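Local atomic coordinates of NBS-LRR class disease resistance protein (Oryza sativa subsp. japonica, PDB entry 6FU9), a protein that probably acts in rice disease resistance, sensing a pathogen effector through this heavy-metal-associated-like domain with a ferredoxin-like fold. Residues Q7-I13 and D45-G51; K23-V28 and A62-V67. All coordinates share one frame; numbering follows the deposited sequence.

Contact 1: Q7-I13 and D45-G51; sequences QKIVFKI and DQVVVVG
K12 and D45 close the end of this antiparallel strand pair with a salt bridge: K12 NZ lies 2.7 Å from D45 OD1, on the syn side and 17° out of the carboxylate plane. The lysine reaches it by folding back at chi2 (-80°) and chi3 (-83°), which also lays K12 CD 3.9 Å from Q46 CG. D45 additionally accepts the backbone N of I13 at its O (2.9 Å), and with Q46 it forms a classic beta bulge opposite A40 of strand 34-40. Beyond it, the ladder is regular, with I9-V49 and F11-V47 as hydrogen-bonded pairs and V10-V48 between them. On the face of I9, F11, V47 and V49, V49 CG2 sits at the edge of the F11 ring, 4.2 Å from CE2, and I13 CD1 touches V47 CG2 at 3.8 Å. The F11 ring also meets F72 and helix 56-66. On the face of K8, V10, K12, Q46 and V48, V10 CG1 lies beside V48 CG2 (4.1 Å) and at 3.9 Å from Q46 CG. Here the chain of another protein approaches: its acidic side chains and backbone take K12 NZ by a salt bridge and Q46 NE2 by hydrogen bonds. D45 would thus probably help to steady the K12 ammonium for its intermolecular partner, while the apolar face turns to the helices.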
loop_
_atom_site.group_PDB
_atom_site.type_symbol
_atom_site.label_atom_id
_atom_site.label_comp_id
_atom_site.label_asym_id
_atom_site.label_seq_id
_atom_site.Cartn_x
_atom_site.Cartn_y
_atom_site.Cartn_z
ATOM N N GLN A 7 -8.996 5.779 7.280
ATOM C CA GLN A 7 -8.589 5.627 5.904
ATOM C C GLN A 7 -7.112 5.162 5.820
ATOM O O GLN A 7 -6.337 5.537 6.697
ATOM C CB GLN A 7 -8.538 7.036 5.229
ATOM C CG GLN A 7 -9.800 7.810 4.920
ATOM C CD GLN A 7 -9.417 9.269 4.691
ATOM O OE1 GLN A 7 -9.154 10.009 5.570
ATOM N NE2 GLN A 7 -9.542 9.690 3.447
ATOM N N LYS A 8 -6.794 4.448 4.771
ATOM C CA LYS A 8 -5.423 4.076 4.394
ATOM C C LYS A 8 -5.196 4.444 2.993
ATOM O O LYS A 8 -5.935 3.982 2.069
ATOM C CB LYS A 8 -5.212 2.587 4.602
ATOM C CG LYS A 8 -3.800 2.124 4.298
ATOM C CD LYS A 8 -3.653 0.638 4.654
ATOM C CE LYS A 8 -2.346 0.053 4.337
ATOM N NZ LYS A 8 -2.442 -1.354 4.769
ATOM N N ILE A 9 -4.222 5.332 2.710
ATOM C CA ILE A 9 -3.911 5.805 1.403
ATOM C C ILE A 9 -2.438 5.501 1.142
ATOM O O ILE A 9 -1.585 5.847 1.969
ATOM C CB ILE A 9 -4.097 7.306 1.259
ATOM C CG1 ILE A 9 -5.530 7.738 1.646
ATOM C CG2 ILE A 9 -3.775 7.738 -0.147
ATOM C CD1 ILE A 9 -5.699 9.192 1.889
ATOM N N VAL A 10 -2.139 4.848 0.040
ATOM C CA VAL A 10 -0.737 4.542 -0.317
ATOM C C VAL A 10 -0.398 5.256 -1.591
ATOM O O VAL A 10 -1.152 5.117 -2.605
ATOM C CB VAL A 10 -0.493 3.048 -0.457
ATOM C CG1 VAL A 10 1.031 2.771 -0.676
ATOM C CG2 VAL A 10 -0.982 2.258 0.738
ATOM N N PHE A 11 0.717 5.989 -1.573
ATOM C CA PHE A 11 1.272 6.628 -2.749
ATOM C C PHE A 11 2.547 5.892 -3.175
ATOM O O PHE A 11 3.251 5.340 -2.314
ATOM C CB PHE A 11 1.613 8.085 -2.509
ATOM C CG PHE A 11 0.457 8.954 -2.114
ATOM C CD1 PHE A 11 -0.420 9.421 -3.080
ATOM C CD2 PHE A 11 0.224 9.317 -0.813
ATOM C CE1 PHE A 11 -1.496 10.240 -2.752
ATOM C CE2 PHE A 11 -0.842 10.120 -0.466
ATOM C CZ PHE A 11 -1.693 10.587 -1.447
ATOM N N LYS A 12 2.815 5.900 -4.467
ATOM C CA LYS A 12 4.137 5.543 -5.012
ATOM C C LYS A 12 4.774 6.829 -5.449
ATOM O O LYS A 12 4.222 7.593 -6.252
ATOM C CB LYS A 12 3.973 4.522 -6.125
ATOM C CG LYS A 12 3.705 3.091 -5.625
ATOM C CD LYS A 12 4.922 2.252 -5.146
ATOM C CE LYS A 12 5.631 1.614 -6.313
ATOM N NZ LYS A 12 6.861 0.910 -5.928
ATOM N N ILE A 13 5.985 7.114 -4.906
ATOM C CA ILE A 13 6.714 8.367 -5.237
ATOM C C ILE A 13 8.121 7.944 -5.435
ATOM O O ILE A 13 8.801 7.604 -4.458
ATOM C CB ILE A 13 6.613 9.435 -4.137
ATOM C CG1 ILE A 13 5.208 9.533 -3.530
ATOM C CG2 ILE A 13 7.076 10.762 -4.682
ATOM C CD1 ILE A 13 5.030 10.620 -2.488
ATOM N N ASP A 45 9.777 3.332 -1.788
ATOM C CA ASP A 45 9.087 4.427 -2.445
ATOM C C ASP A 45 7.543 4.370 -2.285
ATOM O O ASP A 45 6.814 5.086 -2.993
ATOM C CB ASP A 45 9.475 4.551 -3.892
ATOM C CG ASP A 45 9.058 3.437 -4.745
ATOM O OD1 ASP A 45 8.373 2.507 -4.290
ATOM O OD2 ASP A 45 9.415 3.487 -5.956
ATOM N N GLN A 46 7.067 3.539 -1.371
ATOM C CA GLN A 46 5.618 3.528 -0.992
ATOM C C GLN A 46 5.473 4.434 0.203
ATOM O O GLN A 46 6.171 4.237 1.205
ATOM C CB GLN A 46 5.171 2.189 -0.504
ATOM C CG GLN A 46 4.523 1.262 -1.396
ATOM C CD GLN A 46 4.156 -0.073 -0.707
ATOM O OE1 GLN A 46 3.478 -0.170 0.329
ATOM N NE2 GLN A 46 4.496 -1.108 -1.359
ATOM N N VAL A 47 4.584 5.420 0.155
ATOM C CA VAL A 47 4.297 6.279 1.286
ATOM C C VAL A 47 2.922 5.883 1.776
ATOM O O VAL A 47 1.947 6.064 1.021
ATOM C CB VAL A 47 4.321 7.733 0.880
ATOM C CG1 VAL A 47 3.969 8.645 2.038
ATOM C CG2 VAL A 47 5.718 8.077 0.286
ATOM N N VAL A 48 2.855 5.244 2.914
ATOM C CA VAL A 48 1.634 4.685 3.485
ATOM C C VAL A 48 1.126 5.650 4.539
ATOM O O VAL A 48 1.811 5.927 5.527
ATOM C CB VAL A 48 1.856 3.267 4.060
ATOM C CG1 VAL A 48 0.501 2.759 4.603
ATOM C CG2 VAL A 48 2.471 2.320 3.090
ATOM N N VAL A 49 -0.109 6.130 4.341
ATOM C CA VAL A 49 -0.734 7.151 5.136
ATOM C C VAL A 49 -1.981 6.646 5.810
ATOM O O VAL A 49 -2.839 6.068 5.116
ATOM C CB VAL A 49 -1.042 8.381 4.296
ATOM C CG1 VAL A 49 -1.488 9.528 5.169
ATOM C CG2 VAL A 49 0.128 8.755 3.381
ATOM N N VAL A 50 -2.127 6.820 7.091
ATOM C CA VAL A 50 -3.328 6.419 7.831
ATOM C C VAL A 50 -3.873 7.597 8.543
ATOM O O VAL A 50 -3.171 8.388 9.149
ATOM C CB VAL A 50 -2.990 5.278 8.816
ATOM C CG1 VAL A 50 -4.077 4.973 9.766
ATOM C CG2 VAL A 50 -2.581 4.013 8.014
ATOM N N GLY A 51 -5.205 7.737 8.554
ATOM C CA GLY A 51 -5.818 8.810 9.298
ATOM C C GLY A 51 -7.320 8.888 9.116
ATOM O O GLY A 51 -7.958 7.878 8.827
#

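Contact 2: K23-V28 and A62-V67; sequences KAMSLV and ALRKKV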
loop_
_atom_site.group_PDB
_atom_site.type_symbol
_atom_site.label_atom_id
_atom_site.label_comp_id
_atom_site.label_asym_id
_atom_site.label_seq_id
_atom_site.Cartn_x
_atom_site.Cartn_y
_atom_site.Cartn_z
ATOM N N LYS A 23 11.325 14.818 3.593
ATOM C CA LYS A 23 10.396 15.861 3.182
ATOM C C LYS A 23 8.956 15.349 2.976
ATOM O O LYS A 23 8.009 15.995 3.393
ATOM C CB LYS A 23 10.850 16.433 1.882
ATOM C CG LYS A 23 10.074 17.669 1.462
ATOM C CD LYS A 23 10.947 18.676 0.728
ATOM C CE LYS A 23 11.802 18.070 -0.379
ATOM N NZ LYS A 23 12.705 19.141 -0.859
ATOM N N ALA A 24 8.833 14.194 2.366
ATOM C CA ALA A 24 7.554 13.568 2.166
ATOM C C ALA A 24 6.958 13.249 3.516
ATOM O O ALA A 24 5.764 13.557 3.740
ATOM C CB ALA A 24 7.721 12.330 1.341
ATOM N N MET A 25 7.723 12.678 4.447
ATOM C CA MET A 25 7.112 12.305 5.705
ATOM C C MET A 25 6.691 13.569 6.480
ATOM O O MET A 25 5.627 13.578 7.110
ATOM C CB MET A 25 7.924 11.244 6.515
ATOM C CG MET A 25 7.714 9.640 6.202
ATOM S SD MET A 25 8.773 8.762 7.253
ATOM C CE MET A 25 10.409 9.413 6.865
ATOM N N SER A 26 7.484 14.634 6.435
ATOM C CA SER A 26 7.154 15.854 7.121
ATOM C C SER A 26 5.885 16.519 6.548
ATOM O O SER A 26 5.020 16.985 7.291
ATOM C CB SER A 26 8.343 16.803 7.042
ATOM O OG SER A 26 8.059 17.908 7.834
ATOM N N LEU A 27 5.824 16.591 5.238
ATOM C CA LEU A 27 4.651 17.163 4.561
ATOM C C LEU A 27 3.392 16.378 4.897
ATOM O O LEU A 27 2.379 16.969 5.275
ATOM C CB LEU A 27 4.883 17.191 3.061
ATOM C CG LEU A 27 3.831 17.838 2.177
ATOM C CD1 LEU A 27 4.537 18.146 0.843
ATOM C CD2 LEU A 27 2.678 16.952 1.938
ATOM N N VAL A 28 3.471 15.076 4.833
ATOM C CA VAL A 28 2.307 14.265 5.145
ATOM C C VAL A 28 1.917 14.393 6.573
ATOM O O VAL A 28 0.710 14.565 6.900
ATOM C CB VAL A 28 2.549 12.798 4.725
ATOM C CG1 VAL A 28 1.355 11.927 5.117
ATOM C CG2 VAL A 28 2.786 12.656 3.265
ATOM N N ALA A 62 0.103 18.571 -3.243
ATOM C CA ALA A 62 1.209 19.107 -2.465
ATOM C C ALA A 62 2.444 18.225 -2.655
ATOM O O ALA A 62 3.560 18.745 -2.842
ATOM C CB ALA A 62 0.821 19.201 -0.991
ATOM N N LEU A 63 2.254 16.913 -2.655
ATOM C CA LEU A 63 3.400 15.998 -2.876
ATOM C C LEU A 63 4.010 16.198 -4.222
ATOM O O LEU A 63 5.283 16.189 -4.359
ATOM C CB LEU A 63 2.943 14.532 -2.685
ATOM C CG LEU A 63 2.668 14.131 -1.253
ATOM C CD1 LEU A 63 1.879 12.840 -1.184
ATOM C CD2 LEU A 63 3.920 14.002 -0.435
ATOM N N ARG A 64 3.215 16.425 -5.255
ATOM C CA ARG A 64 3.727 16.642 -6.592
ATOM C C ARG A 64 4.523 17.938 -6.675
ATOM O O ARG A 64 5.478 17.995 -7.448
ATOM C CB ARG A 64 2.528 16.621 -7.565
ATOM C CG ARG A 64 2.046 15.217 -7.805
ATOM C CD ARG A 64 0.768 15.175 -8.596
ATOM N NE ARG A 64 0.367 13.780 -8.792
ATOM C CZ ARG A 64 -0.870 13.373 -9.133
ATOM N NH1 ARG A 64 -1.887 14.237 -9.174
ATOM N NH2 ARG A 64 -1.107 12.096 -9.322
ATOM N N LYS A 65 4.140 18.970 -5.930
ATOM C CA LYS A 65 4.854 20.255 -5.968
ATOM C C LYS A 65 6.151 20.221 -5.198
ATOM O O LYS A 65 7.115 20.864 -5.611
ATOM C CB LYS A 65 3.954 21.391 -5.425
ATOM C CG LYS A 65 2.814 21.733 -6.383
ATOM C CD LYS A 65 1.977 22.957 -5.987
ATOM C CE LYS A 65 1.186 22.726 -4.752
ATOM N NZ LYS A 65 0.270 23.889 -4.576
ATOM N N LYS A 66 6.202 19.434 -4.115
ATOM C CA LYS A 66 7.296 19.539 -3.171
ATOM C C LYS A 66 8.191 18.330 -3.113
ATOM O O LYS A 66 9.357 18.450 -2.669
ATOM C CB LYS A 66 6.715 19.847 -1.785
ATOM C CG LYS A 66 5.944 21.157 -1.723
ATOM C CD LYS A 66 5.174 21.284 -0.419
ATOM C CE LYS A 66 4.668 22.696 -0.201
ATOM N NZ LYS A 66 5.793 23.620 0.117
ATOM N N VAL A 67 7.727 17.161 -3.481
ATOM C CA VAL A 67 8.503 15.920 -3.290
ATOM C C VAL A 67 8.827 15.213 -4.568
ATOM O O VAL A 67 9.991 14.845 -4.754
ATOM C CB VAL A 67 7.749 14.955 -2.344
ATOM C CG1 VAL A 67 8.488 13.622 -2.195
ATOM C CG2 VAL A 67 7.482 15.602 -0.981
#
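L27 lies against K66, L63 and A62 of helix 56-66 and sends its two methyls different ways, CD1 to K66 and CD2 to L63 and A62. With CG anti to the backbone N (chi1 -176°), the side chain extends toward helix 56-66. CD1 meets the aliphatic shaft of K66: it is only 3.4 Å from K66 CD, tighter than usual van der Waals contact, and 3.8 Å from K66 CB. CD2 lies 4.0 Å from L63 CD2 and 4.1 Å from A62 CB. The two leucines approach at a slant, and L63 CD2 also touches V28 CG2, so that one methyl of L63 lies against both L27 and V28. K66 passes L27 with its hydrocarbon part and carries its ammonium away from helix 18-29.

V67, just past the last helical turn, aims both branches at A24. Its CG1 is 3.8 Å from A24 CB, and its CG2 packs on the helix backbone itself, 3.7 Å from A24 CA. Such close approach rests on the small size of A24, whose methyl also reaches M15. K23 and V67 slide past each other in opposite directions, the lysine bending so that its CE comes 3.4 Å from the carbonyl O of K66 at the C-terminal end of helix 56-66. The interface is thus apolar packing, with lysine shafts flanking it at the more exposed margin.

The axes of the short helical segments approach to 10.6 Å and are roughly antiparallel but well inclined, 144° between their N-to-C directions. Two such helices packed on one face of a four-stranded antiparallel sheet make up the ferredoxin-like alpha-beta sandwich, the beta-alpha-beta-beta-alpha-beta fold of heavy-metal-associated domains.

How the contacts relate
From the N terminus the chain runs through strand 7-12, helix 18-29 and strand 34-40 before strand 46-51 returns beside the first strand, so contact 1 closes a loop of 31 residues. Contact 2 closes a similar loop of 33 residues when helix 56-66 comes back to helix 18-29. Their segments alternate along the sequence, so the two closures cross rather than nest and together interlock the halves of the domain. The contacts also touch: V49 CG1 packs on V28 CG1, F11 CD2 on L63 CD1, and I13 CG2 on V67 CG1. Through these side chains the central strand pair is tied to both helices in a shared hydrophobic core.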